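Local coordinates for protein phosphoglycerate kinase (Coxiella burnetii, PDB 4NG4) that catalyses the reversible transfer of a phosphate group between ATP and 3-phosphoglycerate, a step of glycolysis, as a monomeric two-domain kinase, at residues R26-E31 and A141-I146; N130-E135 and A158-A163; N104-G109 and I118-V123; I179-A184 and M372-T377. One frame throughout, in Å; residues are numbered along the deposited sequence.

Interaction 1: residues R26-E31 and A141-I146; sequences RVMIRE and AELCDI
Two successive backbone donors grip the carbonyl oxygen of Arg26. Ile146 N reaches Arg26 O at 3.2 Å, nearly in line with the C=O bond, while Asp145 N comes to Arg26 O at 3.1 Å from a more tilted direction. The amide of the same residue also binds Asp145: Arg26 N donates an almost straight bond of 2.9 Å to Asp145 OD2, which accepts it through its anti lone pair. The ladder continues with Met28 N bound to Ile146 O at 3.0 Å, pairing the strand 26-31 in parallel with the chain entering the strand 146-149. The Arg26 side chain, bent at chi3 (-74°), brings one guanidinium face over Cys144 CA and Asp145 N. There NH1 makes a weak hydrogen bond to Glu142 O at 3.4 Å. The ion pair of NE with Asp145 OD2 is long, and the carboxylate stands nearly perpendicular to the guanidinium. Two residues along the strand the contact becomes apolar: Met28 CB packs against Cys144 CB at 3.8 Å and Met28 CE reaches Leu143 CB. Trp106 adds to the packing around Met28 and Leu143. Strand, helix end and neighbouring parallel strand meet here as in the Rossmann-like alpha/beta/alpha fold of the phosphoglycerate kinase N-terminal domain.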
loop_
_atom_site.group_PDB
_atom_site.type_symbol
_atom_site.label_atom_id
_atom_site.label_comp_id
_atom_site.label_asym_id
_atom_site.label_seq_id
_atom_site.Cartn_x
_atom_site.Cartn_y
_atom_site.Cartn_z
ATOM N N ARG A 26 11.690 11.130 26.481
ATOM C CA ARG A 26 12.342 10.177 25.588
ATOM C C ARG A 26 11.286 9.644 24.647
ATOM O O ARG A 26 10.309 9.046 25.097
ATOM C CB ARG A 26 12.954 9.020 26.370
ATOM C CG ARG A 26 14.114 9.412 27.274
ATOM C CD ARG A 26 14.604 8.200 28.031
ATOM N NE ARG A 26 13.676 7.808 29.095
ATOM C CZ ARG A 26 13.484 6.558 29.529
ATOM N NH1 ARG A 26 14.133 5.526 28.987
ATOM N NH2 ARG A 26 12.619 6.332 30.514
ATOM N N VAL A 27 11.479 9.876 23.349
ATOM C CA VAL A 27 10.474 9.547 22.344
ATOM C C VAL A 27 11.060 8.602 21.329
ATOM O O VAL A 27 12.070 8.901 20.697
ATOM C CB VAL A 27 9.954 10.804 21.614
ATOM C CG1 VAL A 27 8.981 10.411 20.508
ATOM C CG2 VAL A 27 9.289 11.761 22.605
ATOM N N MET A 28 10.387 7.472 21.167
ATOM C CA MET A 28 10.825 6.408 20.283
ATOM C C MET A 28 9.905 6.388 19.058
ATOM O O MET A 28 8.732 6.017 19.159
ATOM C CB MET A 28 10.772 5.087 21.049
ATOM C CG MET A 28 11.787 4.058 20.607
ATOM S SD MET A 28 11.775 2.618 21.691
ATOM C CE MET A 28 13.539 2.398 21.932
ATOM N N ILE A 29 10.435 6.823 17.916
ATOM C CA ILE A 29 9.672 6.901 16.671
ATOM C C ILE A 29 10.047 5.757 15.729
ATOM O O ILE A 29 11.169 5.700 15.240
ATOM C CB ILE A 29 9.931 8.234 15.940
ATOM C CG1 ILE A 29 9.635 9.417 16.856
ATOM C CG2 ILE A 29 9.081 8.339 14.680
ATOM C CD1 ILE A 29 10.100 10.728 16.270
ATOM N N ARG A 30 9.096 4.864 15.464
ATOM C CA ARG A 30 9.286 3.800 14.483
ATOM C C ARG A 30 8.957 4.341 13.098
ATOM O O ARG A 30 7.809 4.708 12.802
ATOM C CB ARG A 30 8.398 2.596 14.804
ATOM C CG ARG A 30 8.523 1.409 13.811
ATOM C CD ARG A 30 9.796 0.639 13.994
ATOM N NE ARG A 30 9.778 -0.652 13.308
ATOM C CZ ARG A 30 10.047 -0.839 12.016
ATOM N NH1 ARG A 30 10.349 0.180 11.228
ATOM N NH2 ARG A 30 9.985 -2.060 11.506
ATOM N N GLU A 31 9.970 4.360 12.243
ATOM C CA GLU A 31 9.830 4.845 10.879
ATOM C C GLU A 31 10.198 3.740 9.873
ATOM O O GLU A 31 10.781 2.716 10.234
ATOM C CB GLU A 31 10.727 6.060 10.674
ATOM C CG GLU A 31 10.433 7.237 11.604
ATOM C CD GLU A 31 9.289 8.107 11.133
ATOM O OE1 GLU A 31 8.764 7.855 10.034
ATOM O OE2 GLU A 31 8.918 9.058 11.872
ATOM N N ALA A 141 10.285 -1.118 25.492
ATOM C CA ALA A 141 9.332 -0.253 26.198
ATOM C C ALA A 141 9.957 0.416 27.417
ATOM O O ALA A 141 9.540 1.505 27.822
ATOM C CB ALA A 141 8.118 -1.049 26.617
ATOM N N GLU A 142 10.941 -0.263 28.001
ATOM C CA GLU A 142 11.755 0.263 29.101
ATOM C C GLU A 142 12.489 1.539 28.676
ATOM O O GLU A 142 12.564 2.501 29.440
ATOM C CB GLU A 142 12.782 -0.802 29.528
ATOM C CG GLU A 142 13.143 -0.827 31.000
ATOM C CD GLU A 142 11.999 -1.294 31.891
ATOM O OE1 GLU A 142 10.934 -1.686 31.365
ATOM O OE2 GLU A 142 12.165 -1.263 33.128
ATOM N N LEU A 143 13.000 1.540 27.443
ATOM C CA LEU A 143 13.885 2.601 26.934
ATOM C C LEU A 143 13.205 3.944 26.607
ATOM O O LEU A 143 13.893 4.904 26.245
ATOM C CB LEU A 143 14.634 2.105 25.679
ATOM C CG LEU A 143 15.532 0.868 25.819
ATOM C CD1 LEU A 143 15.821 0.275 24.446
ATOM C CD2 LEU A 143 16.833 1.189 26.550
ATOM N N CYS A 144 11.882 4.037 26.737
ATOM C CA CYS A 144 11.194 5.271 26.352
ATOM C C CYS A 144 9.971 5.616 27.208
ATOM O O CYS A 144 9.321 4.742 27.788
ATOM C CB CYS A 144 10.776 5.187 24.883
ATOM S SG CYS A 144 9.220 4.328 24.655
ATOM N N ASP A 145 9.674 6.912 27.264
ATOM C CA ASP A 145 8.448 7.413 27.880
ATOM C C ASP A 145 7.279 7.225 26.918
ATOM O O ASP A 145 6.223 6.731 27.309
ATOM C CB ASP A 145 8.572 8.900 28.205
ATOM C CG ASP A 145 9.618 9.185 29.249
ATOM O OD1 ASP A 145 9.435 8.738 30.399
ATOM O OD2 ASP A 145 10.613 9.872 28.920
ATOM N N ILE A 146 7.478 7.642 25.664
ATOM C CA ILE A 146 6.441 7.572 24.635
ATOM C C ILE A 146 6.925 6.811 23.404
ATOM O O ILE A 146 8.066 6.989 22.964
ATOM C CB ILE A 146 5.988 8.979 24.179
ATOM C CG1 ILE A 146 5.481 9.807 25.364
ATOM C CG2 ILE A 146 4.896 8.867 23.120
ATOM C CD1 ILE A 146 5.226 11.240 25.010
#

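Interaction 2: residues N130-E135 and A158-A163; sequences NENNTE and AQASTA
Packing carries most of the contact between Asn132 and the turn at Gln159 and Ala160, where the two segments approach to 4.1 Å between Asn132 CA and Ala160 CA. Asn132 CG, anti to the backbone N (chi1 -161°), lies beside Gln159 and Ala160, at the weakly bonded, pi-type first turn of the helix 160-168. Asn132 CB lies 3.7 Å from Ala158 O, and the amide is close to the methyl of Ala163, with Asn132 ND2 at 4.1 Å from Ala163 CB. Beside this, the amide end of Gln159 meets Asn130: NE2 comes to 3.4 Å from Asn130 CA, and the two side-chain amides are turned almost perpendicular to each other.

The polar interactions lie mainly within the turn: Gln159 O takes bonds from both Thr162 N, at 2.8 Å, and Ala163 N, at 2.7 Å, and Thr162 OG1 receives Gln159 N at 3.1 Å. Next to Asn132, Asn133 OD1 caps Leu136 N at the N-cap of the helix 134-142. The N-cap of one helix and the loose first turn of another are thus brought together beside Arg124 and Arg157, which are predicted to bind substrate, a setting consistent with the edge of the 3-phosphoglycerate site in the N-terminal domain.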
loop_
_atom_site.group_PDB
_atom_site.type_symbol
_atom_site.label_atom_id
_atom_site.label_comp_id
_atom_site.label_asym_id
_atom_site.label_seq_id
_atom_site.Cartn_x
_atom_site.Cartn_y
_atom_site.Cartn_z
ATOM N N ASN A 130 11.233 -10.579 14.622
ATOM C CA ASN A 130 10.247 -11.233 13.761
ATOM C C ASN A 130 9.144 -12.072 14.483
ATOM O O ASN A 130 8.033 -12.209 13.961
ATOM C CB ASN A 130 10.951 -12.065 12.700
ATOM C CG ASN A 130 10.012 -12.922 11.969
ATOM O OD1 ASN A 130 9.259 -12.434 11.123
ATOM N ND2 ASN A 130 9.988 -14.206 12.313
ATOM N N GLU A 131 9.441 -12.606 15.669
ATOM C CA GLU A 131 8.452 -13.361 16.447
ATOM C C GLU A 131 7.645 -12.473 17.408
ATOM O O GLU A 131 6.786 -12.974 18.142
ATOM C CB GLU A 131 9.136 -14.429 17.297
ATOM C CG GLU A 131 9.629 -15.661 16.576
ATOM C CD GLU A 131 10.454 -16.551 17.520
ATOM O OE1 GLU A 131 10.406 -16.311 18.763
ATOM O OE2 GLU A 131 11.154 -17.473 17.024
ATOM N N ASN A 132 7.935 -11.172 17.439
ATOM C CA ASN A 132 7.301 -10.275 18.403
ATOM C C ASN A 132 7.454 -10.815 19.812
ATOM O O ASN A 132 6.495 -10.914 20.561
ATOM C CB ASN A 132 5.828 -10.076 18.064
ATOM C CG ASN A 132 5.244 -8.844 18.711
ATOM O OD1 ASN A 132 5.856 -7.779 18.706
ATOM N ND2 ASN A 132 4.039 -8.977 19.252
ATOM N N ASN A 133 8.690 -11.177 20.139
ATOM C CA ASN A 133 9.072 -11.725 21.438
ATOM C C ASN A 133 8.718 -10.769 22.568
ATOM O O ASN A 133 9.020 -9.571 22.489
ATOM C CB ASN A 133 10.575 -12.006 21.432
ATOM C CG ASN A 133 11.076 -12.495 22.756
ATOM O OD1 ASN A 133 11.290 -11.715 23.689
ATOM N ND2 ASN A 133 11.282 -13.797 22.851
ATOM N N THR A 134 8.078 -11.299 23.606
ATOM C CA THR A 134 7.622 -10.476 24.722
ATOM C C THR A 134 8.796 -9.786 25.401
ATOM O O THR A 134 8.799 -8.556 25.534
ATOM C CB THR A 134 6.863 -11.300 25.790
ATOM O OG1 THR A 134 5.625 -11.780 25.256
ATOM C CG2 THR A 134 6.572 -10.448 27.010
ATOM N N GLU A 135 9.786 -10.581 25.816
ATOM C CA GLU A 135 10.922 -10.059 26.578
ATOM C C GLU A 135 11.594 -8.909 25.833
ATOM O O GLU A 135 11.821 -7.847 26.407
ATOM C CB GLU A 135 11.940 -11.162 26.897
ATOM C CG GLU A 135 12.853 -10.819 28.082
ATOM C CD GLU A 135 14.225 -11.480 28.019
ATOM O OE1 GLU A 135 14.555 -12.083 26.975
ATOM O OE2 GLU A 135 14.981 -11.387 29.023
ATOM N N ALA A 158 3.093 -8.357 12.918
ATOM C CA ALA A 158 3.307 -8.240 14.354
ATOM C C ALA A 158 4.763 -8.525 14.623
ATOM O O ALA A 158 5.231 -9.655 14.451
ATOM C CB ALA A 158 2.430 -9.212 15.107
ATOM N N GLN A 159 5.479 -7.481 15.011
ATOM C CA GLN A 159 6.895 -7.584 15.297
ATOM C C GLN A 159 7.210 -6.684 16.480
ATOM O O GLN A 159 6.545 -5.674 16.674
ATOM C CB GLN A 159 7.687 -7.207 14.052
ATOM C CG GLN A 159 7.654 -8.314 12.999
ATOM C CD GLN A 159 8.500 -7.988 11.800
ATOM O OE1 GLN A 159 8.243 -7.016 11.115
ATOM N NE2 GLN A 159 9.523 -8.785 11.544
ATOM N N ALA A 160 8.194 -7.075 17.284
ATOM C CA ALA A 160 8.548 -6.360 18.515
ATOM C C ALA A 160 8.552 -4.832 18.345
ATOM O O ALA A 160 8.074 -4.097 19.192
ATOM C CB ALA A 160 9.914 -6.845 18.999
ATOM N N SER A 161 9.093 -4.381 17.223
ATOM C CA SER A 161 9.261 -2.967 16.930
ATOM C C SER A 161 8.027 -2.272 16.332
ATOM O O SER A 161 7.995 -1.034 16.257
ATOM C CB SER A 161 10.481 -2.782 16.003
ATOM O OG SER A 161 10.239 -3.202 14.673
ATOM N N THR A 162 7.031 -3.061 15.908
ATOM C CA THR A 162 5.766 -2.539 15.336
ATOM C C THR A 162 4.519 -2.804 16.179
ATOM O O THR A 162 3.499 -2.121 16.011
ATOM C CB THR A 162 5.459 -3.172 13.976
ATOM O OG1 THR A 162 5.156 -4.560 14.162
ATOM C CG2 THR A 162 6.636 -3.024 13.022
ATOM N N ALA A 163 4.593 -3.798 17.061
ATOM C CA ALA A 163 3.435 -4.276 17.791
ATOM C C ALA A 163 3.725 -4.481 19.280
ATOM O O ALA A 163 3.063 -3.896 20.137
ATOM C CB ALA A 163 2.965 -5.568 17.168
#

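Interaction 3: residues N104-G109 and I118-V123; sequences NDWLKG and ILCENV
Cys120 sits on the indole of Trp106, its CB over the five-membered ring, 3.4 Å from the centroid and only 7° off the ring normal. SG lies over the same face at 3.8 Å from that centroid, nearest to CG and CD2, so the residue makes both a CH-pi and a sulfur-aromatic contact. In Trp106, chi1 of 61° places CG between the backbone N and the carbonyl carbon, and chi2 of -92° turns the ring plane. From the ring, NE1 donates a weak hydrogen bond to Glu121 O at 3.4 Å, bent at the hydrogen. Farther along the indole, CZ2 touches Val123 CG1 at 4.3 Å. Asn104 completes this first shell, its CA lying 4.2 Å from Glu121 CB.

In the next shell, Leu107 covers the opposite face of the indole with CG, so the ring is sandwiched between its own neighbour in the chain and Cys120. The Glu121 carboxylate is held by two neighbouring residues, OE1 by Leu85 N and OE2 by Ser84 OG. Asn122 is held in turn, ND2 by the carbonyls of Leu71 and Phe83, and OD1 by Arg124 N. Beyond them, Cys120 and Val123 rest on Leu68 of the strand 64-69, and Met140 of the helix 134-142 meets Trp106. A 3-10 turn is thus packed against the C-terminal end of a parallel strand, where alpha/beta folds commonly place their ligand sites; here the chain leads into Arg124, predicted to bind substrate.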
loop_
_atom_site.group_PDB
_atom_site.type_symbol
_atom_site.label_atom_id
_atom_site.label_comp_id
_atom_site.label_asym_id
_atom_site.label_seq_id
_atom_site.Cartn_x
_atom_site.Cartn_y
_atom_site.Cartn_z
ATOM N N ASN A 104 24.405 1.762 18.390
ATOM C CA ASN A 104 24.499 0.347 18.085
ATOM C C ASN A 104 24.041 -0.583 19.205
ATOM O O ASN A 104 23.334 -1.570 18.939
ATOM C CB ASN A 104 25.940 0.020 17.732
ATOM C CG ASN A 104 26.047 -1.242 16.962
ATOM O OD1 ASN A 104 25.871 -2.338 17.510
ATOM N ND2 ASN A 104 26.307 -1.113 15.665
ATOM N N ASP A 105 24.478 -0.291 20.435
ATOM C CA ASP A 105 24.109 -1.087 21.614
ATOM C C ASP A 105 22.923 -0.427 22.327
ATOM O O ASP A 105 22.917 -0.257 23.548
ATOM C CB ASP A 105 25.318 -1.264 22.559
ATOM C CG ASP A 105 26.012 0.063 22.907
ATOM O OD1 ASP A 105 25.498 1.132 22.513
ATOM O OD2 ASP A 105 27.081 0.036 23.560
ATOM N N TRP A 106 21.904 -0.067 21.559
ATOM C CA TRP A 106 20.849 0.811 22.079
ATOM C C TRP A 106 19.909 0.180 23.113
ATOM O O TRP A 106 19.225 0.908 23.832
ATOM C CB TRP A 106 20.040 1.445 20.933
ATOM C CG TRP A 106 19.319 0.483 20.016
ATOM C CD1 TRP A 106 19.793 -0.059 18.854
ATOM C CD2 TRP A 106 17.987 -0.008 20.166
ATOM N NE1 TRP A 106 18.838 -0.865 18.279
ATOM C CE2 TRP A 106 17.719 -0.848 19.066
ATOM C CE3 TRP A 106 16.995 0.175 21.130
ATOM C CZ2 TRP A 106 16.504 -1.518 18.913
ATOM C CZ3 TRP A 106 15.777 -0.481 20.971
ATOM C CH2 TRP A 106 15.547 -1.319 19.878
ATOM N N LEU A 107 19.879 -1.154 23.193
ATOM C CA LEU A 107 18.928 -1.858 24.066
ATOM C C LEU A 107 19.239 -1.696 25.532
ATOM O O LEU A 107 18.321 -1.723 26.354
ATOM C CB LEU A 107 18.885 -3.349 23.756
ATOM C CG LEU A 107 18.369 -3.733 22.378
ATOM C CD1 LEU A 107 19.542 -3.986 21.414
ATOM C CD2 LEU A 107 17.499 -4.967 22.521
ATOM N N LYS A 108 20.528 -1.551 25.846
ATOM C CA LYS A 108 20.981 -1.335 27.229
ATOM C C LYS A 108 20.830 0.121 27.684
ATOM O O LYS A 108 21.128 0.442 28.838
ATOM C CB LYS A 108 22.436 -1.792 27.418
ATOM C CG LYS A 108 22.594 -3.228 27.926
ATOM C CD LYS A 108 23.762 -3.366 28.919
ATOM C CE LYS A 108 23.431 -2.783 30.302
ATOM N NZ LYS A 108 24.590 -2.850 31.251
ATOM N N GLY A 109 20.376 0.996 26.786
ATOM C CA GLY A 109 20.068 2.390 27.140
ATOM C C GLY A 109 20.871 3.385 26.331
ATOM O O GLY A 109 21.920 3.038 25.787
ATOM N N ILE A 118 18.812 10.499 17.725
ATOM C CA ILE A 118 19.719 9.402 17.408
ATOM C C ILE A 118 18.960 8.337 16.631
ATOM O O ILE A 118 17.743 8.205 16.766
ATOM C CB ILE A 118 20.419 8.818 18.684
ATOM C CG1 ILE A 118 19.417 8.170 19.650
ATOM C CG2 ILE A 118 21.199 9.906 19.403
ATOM C CD1 ILE A 118 18.934 6.787 19.228
ATOM N N LEU A 119 19.687 7.599 15.795
ATOM C CA LEU A 119 19.110 6.513 14.995
ATOM C C LEU A 119 19.646 5.179 15.496
ATOM O O LEU A 119 20.839 4.896 15.379
ATOM C CB LEU A 119 19.443 6.694 13.504
ATOM C CG LEU A 119 18.973 5.618 12.516
ATOM C CD1 LEU A 119 17.456 5.480 12.516
ATOM C CD2 LEU A 119 19.493 5.929 11.131
ATOM N N CYS A 120 18.751 4.376 16.067
ATOM C CA CYS A 120 19.078 3.030 16.512
ATOM C C CYS A 120 19.398 2.159 15.297
ATOM O O CYS A 120 18.787 2.320 14.218
ATOM C CB CYS A 120 17.904 2.425 17.291
ATOM S SG CYS A 120 17.470 3.312 18.833
ATOM N N GLU A 121 20.336 1.228 15.487
ATOM C CA GLU A 121 20.741 0.333 14.420
ATOM C C GLU A 121 19.585 -0.621 14.054
ATOM O O GLU A 121 18.800 -1.006 14.923
ATOM C CB GLU A 121 21.989 -0.440 14.840
ATOM C CG GLU A 121 22.545 -1.401 13.804
ATOM C CD GLU A 121 22.747 -0.779 12.437
ATOM O OE1 GLU A 121 21.737 -0.433 11.774
ATOM O OE2 GLU A 121 23.914 -0.670 12.002
ATOM N N ASN A 122 19.477 -0.947 12.761
ATOM C CA ASN A 122 18.506 -1.915 12.218
ATOM C C ASN A 122 17.868 -2.820 13.292
ATOM O O ASN A 122 18.542 -3.613 13.945
ATOM C CB ASN A 122 19.211 -2.766 11.145
ATOM C CG ASN A 122 18.257 -3.529 10.264
ATOM O OD1 ASN A 122 17.055 -3.632 10.540
ATOM N ND2 ASN A 122 18.795 -4.085 9.189
ATOM N N VAL A 123 16.563 -2.681 13.475
ATOM C CA VAL A 123 15.843 -3.410 14.516
ATOM C C VAL A 123 15.747 -4.884 14.235
ATOM O O VAL A 123 15.478 -5.664 15.134
ATOM C CB VAL A 123 14.402 -2.932 14.632
ATOM C CG1 VAL A 123 14.362 -1.543 15.194
ATOM C CG2 VAL A 123 13.704 -3.012 13.276
#

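Interaction 4: residues I179-A184 and M372-T377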
loop_
_atom_site.group_PDB
_atom_site.type_symbol
_atom_site.label_atom_id
_atom_site.label_comp_id
_atom_site.label_asym_id
_atom_site.label_seq_id
_atom_site.Cartn_x
_atom_site.Cartn_y
_atom_site.Cartn_z
ATOM N N ILE A 179 -0.961 8.743 10.229
ATOM C CA ILE A 179 -2.171 9.563 10.244
ATOM C C ILE A 179 -2.631 9.944 8.835
ATOM O O ILE A 179 -3.806 9.793 8.514
ATOM C CB ILE A 179 -2.026 10.841 11.092
ATOM C CG1 ILE A 179 -1.952 10.496 12.580
ATOM C CG2 ILE A 179 -3.202 11.768 10.863
ATOM C CD1 ILE A 179 -1.550 11.665 13.461
ATOM N N SER A 180 -1.728 10.442 7.996
ATOM C CA SER A 180 -2.108 10.801 6.634
ATOM C C SER A 180 -2.660 9.583 5.920
ATOM O O SER A 180 -3.761 9.627 5.361
ATOM C CB SER A 180 -0.923 11.370 5.851
ATOM O OG SER A 180 -0.320 12.439 6.563
ATOM N N GLU A 181 -1.896 8.492 5.963
ATOM C CA GLU A 181 -2.284 7.257 5.295
ATOM C C GLU A 181 -3.628 6.740 5.810
ATOM O O GLU A 181 -4.480 6.363 5.019
ATOM C CB GLU A 181 -1.205 6.185 5.443
ATOM C CG GLU A 181 -1.448 4.945 4.563
ATOM C CD GLU A 181 -0.637 4.911 3.270
ATOM O OE1 GLU A 181 0.202 5.800 3.027
ATOM O OE2 GLU A 181 -0.835 3.964 2.498
ATOM N N VAL A 182 -3.835 6.717 7.121
ATOM C CA VAL A 182 -5.117 6.244 7.635
ATOM C C VAL A 182 -6.239 7.195 7.213
ATOM O O VAL A 182 -7.290 6.751 6.763
ATOM C CB VAL A 182 -5.134 6.052 9.169
ATOM C CG1 VAL A 182 -5.001 7.383 9.890
ATOM C CG2 VAL A 182 -6.412 5.355 9.597
ATOM N N GLU A 183 -6.005 8.499 7.332
ATOM C CA GLU A 183 -7.010 9.495 6.952
ATOM C C GLU A 183 -7.490 9.258 5.524
ATOM O O GLU A 183 -8.687 9.196 5.282
ATOM C CB GLU A 183 -6.464 10.922 7.081
ATOM C CG GLU A 183 -6.644 11.534 8.459
ATOM C CD GLU A 183 -6.175 12.984 8.525
ATOM O OE1 GLU A 183 -6.446 13.654 9.553
ATOM O OE2 GLU A 183 -5.541 13.452 7.546
ATOM N N ALA A 184 -6.548 9.116 4.595
ATOM C CA ALA A 184 -6.862 8.957 3.175
ATOM C C ALA A 184 -7.603 7.662 2.888
ATOM O O ALA A 184 -8.672 7.673 2.277
ATOM C CB ALA A 184 -5.598 9.014 2.353
ATOM N N MET A 372 -3.270 12.185 -8.880
ATOM C CA MET A 372 -4.094 11.406 -7.953
ATOM C C MET A 372 -4.042 12.092 -6.607
ATOM O O MET A 372 -3.001 12.621 -6.230
ATOM C CB MET A 372 -3.560 9.987 -7.797
ATOM C CG MET A 372 -3.390 9.228 -9.087
ATOM S SD MET A 372 -4.952 8.805 -9.845
ATOM C CE MET A 372 -4.588 9.253 -11.535
ATOM N N SER A 373 -5.149 12.083 -5.873
ATOM C CA SER A 373 -5.225 12.812 -4.602
ATOM C C SER A 373 -4.280 12.194 -3.576
ATOM O O SER A 373 -3.678 12.912 -2.771
ATOM C CB SER A 373 -6.652 12.822 -4.049
ATOM O OG SER A 373 -7.621 12.721 -5.087
ATOM N N TYR A 374 -4.152 10.865 -3.600
ATOM C CA TYR A 374 -3.253 10.169 -2.682
ATOM C C TYR A 374 -2.639 8.944 -3.327
ATOM O O TYR A 374 -3.358 8.073 -3.813
ATOM C CB TYR A 374 -3.993 9.755 -1.406
ATOM C CG TYR A 374 -3.045 9.338 -0.323
ATOM C CD1 TYR A 374 -2.392 10.292 0.447
ATOM C CD2 TYR A 374 -2.758 7.993 -0.090
ATOM C CE1 TYR A 374 -1.493 9.920 1.439
ATOM C CE2 TYR A 374 -1.856 7.610 0.909
ATOM C CZ TYR A 374 -1.236 8.580 1.662
ATOM O OH TYR A 374 -0.348 8.233 2.645
ATOM N N VAL A 375 -1.310 8.873 -3.321
ATOM C CA VAL A 375 -0.607 7.696 -3.802
ATOM C C VAL A 375 -0.014 6.966 -2.618
ATOM O O VAL A 375 0.780 7.540 -1.882
ATOM C CB VAL A 375 0.528 8.076 -4.752
ATOM C CG1 VAL A 375 1.274 6.822 -5.206
ATOM C CG2 VAL A 375 -0.020 8.864 -5.943
ATOM N N SER A 376 -0.404 5.705 -2.428
ATOM C CA SER A 376 0.192 4.867 -1.384
ATOM C C SER A 376 1.413 4.141 -1.910
ATOM O O SER A 376 1.366 3.526 -2.973
ATOM C CB SER A 376 -0.806 3.834 -0.861
ATOM O OG SER A 376 -0.201 3.062 0.164
ATOM N N THR A 377 2.497 4.203 -1.144
ATOM C CA THR A 377 3.735 3.513 -1.473
ATOM C C THR A 377 3.917 2.289 -0.558
ATOM O O THR A 377 4.974 1.666 -0.543
ATOM C CB THR A 377 4.930 4.484 -1.363
ATOM O OG1 THR A 377 4.922 5.097 -0.071
ATOM C CG2 THR A 377 4.848 5.571 -2.428
#
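Glu181, on the helix 176-190, spreads its two carboxylate oxygens over two hydroxyls, those of Tyr374 and Ser376, at the edge strand of the second sheet, joining the helix that runs between the two lobes of phosphoglycerate kinase to the parallel sheet of the nucleotide-binding domain. Tyr374 OH donates to Glu181 OE1 at 2.5 Å, and Ser376 OG donates to Glu181 OE2 at 2.6 Å. The two bonds approach the carboxylate differently. The tyrosine hydroxyl comes from above the plane, 48° out of it, whereas the serine uses the syn lone pair of OE2. Each oxygen therefore has a hydroxyl donor of its own, an arrangement that would be expected to stabilise the carboxylate as an anion in this buried setting. In Glu181, CG is anti to the backbone N (chi1 -170°) and the chain then bends at chi2.

Ser376 OG is doubly engaged, since it also accepts from Ala378 N, which helps fix the hydroxyl. Ser180, the neighbour of Glu181, is satisfied within its own helix by Pro176 O. On the backbone, Tyr374 and Ser376 are both hydrogen-bonded to Val354 of the adjoining strand 351-354, and this ties the two hydroxyl donors to the sheet. Around the tyrosine the flat groups are steeply set: carboxylate and ring planes stand 78° apart, with OE1 at the ring edge. The ring face meets the helix one turn on, where Ala184 CB makes a CH-pi contact at 3.9 Å from the Tyr374 centroid, its closest ring atom being CG at 3.7 Å.

How the interactions relate
Interactions 1, 2 and 3 cluster in the N-terminal domain, with centres 11 to 16 Å apart. Interactions 1 and 3 reach the same six-stranded parallel sheet, and interaction 3 is nested inside the chain loop closed by interaction 1; they touch where Leu143 and Met28 pack on Trp106. Interactions 1 and 2 share the helix 134-142, alternate along the chain and meet where Arg30 NE probably binds Ser161 OG. Interaction 4 follows last in sequence, its centre 25 to 30 Å from the others, and connects the helix 176-190 to the second sheet. Three contacts thus lie within the lobe that carries the predicted substrate-binding residues, while the fourth joins the interlobe helix to the lobe that holds ADP.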